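Local coordinates for protein carbon monoxide dehydrogenase (Thermococcus sp. AM4, PDB 6T7J) that catalyses the oxidation of carbon monoxide to carbon dioxide, probably passing the electrons out through its iron-sulfur clusters, at residues G450-K455 with Y460-L465. Sequence-based numbering, arbitrary orientation.
With MSK (Broken Fe4S4 cluster), chain F.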
ATOM      1  N   GLY A 450      12.224  -8.623 -16.457  1.00 47.05           N
ATOM      2  CA  GLY A 450      12.761  -7.917 -15.314  1.00 49.44           C
ATOM      3  C   GLY A 450      13.510  -6.657 -15.697  1.00 50.79           C
ATOM      4  O   GLY A 450      13.574  -6.256 -16.863  1.00 53.02           O
ATOM      5  N   CYS A 451      14.113  -6.051 -14.681  1.00 51.15           N
ATOM      6  CA  CYS A 451      14.687  -4.720 -14.703  1.00 48.42           C
ATOM      7  C   CYS A 451      16.189  -4.774 -14.988  1.00 50.94           C
ATOM      8  O   CYS A 451      16.713  -5.787 -15.466  1.00 51.07           O
ATOM      9  CB  CYS A 451      14.389  -4.049 -13.360  1.00 52.41           C
ATOM     10  SG  CYS A 451      12.762  -4.447 -12.697  1.00 54.50           S
ATOM     11  N   ASN A 452      16.881  -3.672 -14.710  1.00 50.91           N
ATOM     12  CA  ASN A 452      18.327  -3.629 -14.587  1.00 47.85           C
ATOM     13  C   ASN A 452      18.674  -3.205 -13.166  1.00 53.28           C
ATOM     14  O   ASN A 452      17.941  -2.436 -12.536  1.00 53.62           O
ATOM     15  CB  ASN A 452      18.964  -2.652 -15.583  1.00 46.65           C
ATOM     16  CG  ASN A 452      18.990  -3.192 -16.996  1.00 49.14           C
ATOM     17  OD1 ASN A 452      18.720  -2.465 -17.950  1.00 51.26           O
ATOM     18  ND2 ASN A 452      19.318  -4.469 -17.141  1.00 51.31           N
ATOM     19  N   ASN A 453      19.787  -3.720 -12.666  1.00 50.76           N
ATOM     20  CA  ASN A 453      20.255  -3.405 -11.325  1.00 45.98           C
ATOM     21  C   ASN A 453      21.770  -3.250 -11.361  1.00 48.73           C
ATOM     22  O   ASN A 453      22.478  -4.209 -11.692  1.00 48.94           O
ATOM     23  CB  ASN A 453      19.839  -4.501 -10.341  1.00 48.28           C
ATOM     24  CG  ASN A 453      19.986  -4.080  -8.889  1.00 46.82           C
ATOM     25  OD1 ASN A 453      20.951  -3.411  -8.514  1.00 44.09           O
ATOM     26  ND2 ASN A 453      19.032  -4.484  -8.058  1.00 46.65           N
ATOM     27  N   PRO A 454      22.306  -2.070 -11.032  1.00 44.72           N
ATOM     28  CA  PRO A 454      23.763  -1.873 -11.104  1.00 48.30           C
ATOM     29  C   PRO A 454      24.555  -2.717 -10.118  1.00 52.85           C
ATOM     30  O   PRO A 454      25.791  -2.671 -10.147  1.00 52.69           O
ATOM     31  CB  PRO A 454      23.928  -0.373 -10.810  1.00 47.96           C
ATOM     32  CG  PRO A 454      22.704   0.003 -10.044  1.00 44.48           C
ATOM     33  CD  PRO A 454      21.599  -0.867 -10.563  1.00 45.95           C
ATOM     34  N   LYS A 455      23.893  -3.484  -9.248  1.00 48.77           N
ATOM     35  CA  LYS A 455      24.616  -4.409  -8.381  1.00 46.79           C
ATOM     36  C   LYS A 455      25.175  -5.586  -9.167  1.00 49.14           C
ATOM     37  O   LYS A 455      26.183  -6.177  -8.762  1.00 52.83           O
ATOM     38  CB  LYS A 455      23.702  -4.902  -7.259  1.00 43.65           C
ATOM     39  CG  LYS A 455      23.244  -3.805  -6.319  1.00 41.58           C
ATOM     40  CD  LYS A 455      22.295  -4.337  -5.268  1.00 44.80           C
ATOM     41  CE  LYS A 455      21.919  -3.250  -4.278  1.00 51.03           C
ATOM     42  NZ  LYS A 455      21.549  -3.819  -2.951  1.00 58.75           N
ATOM     43  N   TYR A 460      24.389  -8.268 -18.528  1.00 52.43           N
ATOM     44  CA  TYR A 460      25.200  -9.470 -18.706  1.00 50.96           C
ATOM     45  C   TYR A 460      24.402 -10.733 -18.408  1.00 48.18           C
ATOM     46  O   TYR A 460      24.475 -11.709 -19.163  1.00 49.77           O
ATOM     47  CB  TYR A 460      26.449  -9.417 -17.827  1.00 50.40           C
ATOM     48  CG  TYR A 460      27.332 -10.638 -17.985  1.00 49.22           C
ATOM     49  CD1 TYR A 460      28.158 -10.782 -19.092  1.00 51.55           C
ATOM     50  CD2 TYR A 460      27.324 -11.655 -17.038  1.00 51.82           C
ATOM     51  CE1 TYR A 460      28.958 -11.900 -19.247  1.00 52.22           C
ATOM     52  CE2 TYR A 460      28.121 -12.776 -17.185  1.00 52.56           C
ATOM     53  CZ  TYR A 460      28.936 -12.892 -18.292  1.00 47.52           C
ATOM     54  OH  TYR A 460      29.731 -14.003 -18.444  1.00 59.63           O
ATOM     55  N   SER A 461      23.640 -10.740 -17.313  1.00 47.15           N
ATOM     56  CA  SER A 461      22.903 -11.948 -16.960  1.00 50.77           C
ATOM     57  C   SER A 461      21.770 -12.212 -17.945  1.00 53.20           C
ATOM     58  O   SER A 461      21.542 -13.364 -18.330  1.00 56.13           O
ATOM     59  CB  SER A 461      22.382 -11.852 -15.527  1.00 45.44           C
ATOM     60  OG  SER A 461      23.425 -12.091 -14.596  1.00 47.88           O
ATOM     61  N   HIS A 462      21.066 -11.163 -18.380  1.00 44.03           N
ATOM     62  CA  HIS A 462      20.041 -11.319 -19.408  1.00 57.06           C
ATOM     63  C   HIS A 462      20.578 -12.101 -20.605  1.00 60.22           C
ATOM     64  O   HIS A 462      20.083 -13.187 -20.944  1.00 60.00           O
ATOM     65  CB  HIS A 462      19.538  -9.944 -19.861  1.00 48.76           C
ATOM     66  CG  HIS A 462      18.695  -9.230 -18.848  1.00 50.40           C
ATOM     67  ND1 HIS A 462      17.649  -9.835 -18.186  1.00 53.65           N
ATOM     68  CD2 HIS A 462      18.741  -7.955 -18.395  1.00 47.94           C
ATOM     69  CE1 HIS A 462      17.088  -8.964 -17.365  1.00 48.60           C
ATOM     70  NE2 HIS A 462      17.733  -7.816 -17.473  1.00 48.02           N
ATOM     71  N   VAL A 463      21.623 -11.564 -21.239  1.00 54.29           N
ATOM     72  CA  VAL A 463      22.116 -12.139 -22.485  1.00 55.95           C
ATOM     73  C   VAL A 463      22.781 -13.487 -22.237  1.00 51.01           C
ATOM     74  O   VAL A 463      22.624 -14.419 -23.033  1.00 52.01           O
ATOM     75  CB  VAL A 463      23.064 -11.157 -23.196  1.00 57.12           C
ATOM     76  CG1 VAL A 463      24.217 -10.758 -22.293  1.00 59.25           C
ATOM     77  CG2 VAL A 463      23.592 -11.783 -24.457  1.00 59.05           C
ATOM     78  N   THR A 464      23.530 -13.622 -21.138  1.00 56.38           N
ATOM     79  CA  THR A 464      24.220 -14.882 -20.884  1.00 54.55           C
ATOM     80  C   THR A 464      23.228 -16.009 -20.622  1.00 56.42           C
ATOM     81  O   THR A 464      23.391 -17.120 -21.142  1.00 59.50           O
ATOM     82  CB  THR A 464      25.199 -14.730 -19.718  1.00 55.03           C
ATOM     83  OG1 THR A 464      26.287 -13.884 -20.114  1.00 53.78           O
ATOM     84  CG2 THR A 464      25.759 -16.081 -19.306  1.00 53.75           C
ATOM     85  N   LEU A 465      22.182 -15.742 -19.833  1.00 53.21           N
ATOM     86  CA  LEU A 465      21.155 -16.751 -19.607  1.00 57.31           C
ATOM     87  C   LEU A 465      20.438 -17.105 -20.902  1.00 55.22           C
ATOM     88  O   LEU A 465      20.215 -18.289 -21.190  1.00 55.34           O
ATOM     89  CB  LEU A 465      20.158 -16.255 -18.558  1.00 57.35           C
ATOM     90  CG  LEU A 465      19.073 -17.259 -18.169  1.00 57.93           C
ATOM     91  CD1 LEU A 465      19.690 -18.451 -17.471  1.00 52.25           C
ATOM     92  CD2 LEU A 465      18.033 -16.607 -17.285  1.00 57.51           C
TER
HETATM   93  S1  MSK F 703      10.738  -0.682 -17.251  0.82 53.76           S
HETATM   94  S3  MSK F 703      10.090  -2.518 -14.375  1.00 60.52           S
HETATM   95  S4  MSK F 703      13.286  -1.424 -14.981  0.64 51.58           S
HETATM   96  S5  MSK F 703      11.625  -3.725 -16.948  1.00 55.01           S
HETATM   97 FE1  MSK F 703       8.701  -1.659 -17.303  0.87 63.68          FE
HETATM   98 FE2  MSK F 703      12.698  -1.915 -17.027  0.62 47.25          FE
HETATM   99 FE3  MSK F 703      12.159  -3.267 -14.706  0.55 48.47          FE
HETATM  100 FE4  MSK F 703      11.249  -0.738 -15.039  0.75 48.49          FE
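His462 reaches from the first turn of helix 460-471 to the backbone of Cys451, a ligand of the broken, nickel-free Fe4S4 cluster. The two segments belong to one beta-loop-alpha unit of a Rossmann-like domain with a six-stranded parallel sheet: strand 444-448 ends in the loop that holds Gly450 and Cys451, and the chain returns as the helix. Cys451 SG binds iron FE3 at 2.4 Å, while Gly450 O lies 3.2 Å from cluster sulfur S5. On the side of Cys451 away from the cluster, His462 NE2 donates to Cys451 O over 3.0 Å, with an N-H...O angle of 158°. The oxygen sits at the ring edge, only 5° out of the imidazole plane, and the donor approaches nearly in line with the carbonyl. The torsion that sets CG of His462 anti to its carbonyl carbon, beside the backbone N, extends the ring from the helix to this oxygen. Asn452 ND2 also lies at the ring edge, 3.7 Å from His462 NE2, with the amide plane turned 62° from the imidazole. The backbone at Gly450 by itself calls for glycine, because a side chain would collide with the carbonyl O of the residue before; a CB there would also point toward His462. Farther out, the ring of His462 meets that of Trp482 at a steep inclination, and the backbone N of His462 is hydrogen-bonded to Glu554 OE2. Replacing this imidazole with an alanine would probably leave Cys451 O without its donor and open a gap beside Trp482, making the backbone behind the iron ligand less firmly placed. The amide of Asn452 is held at both ends: ND2 is hydrogen-bonded to Asn459 OD1, and OD1 to Ser321 OG.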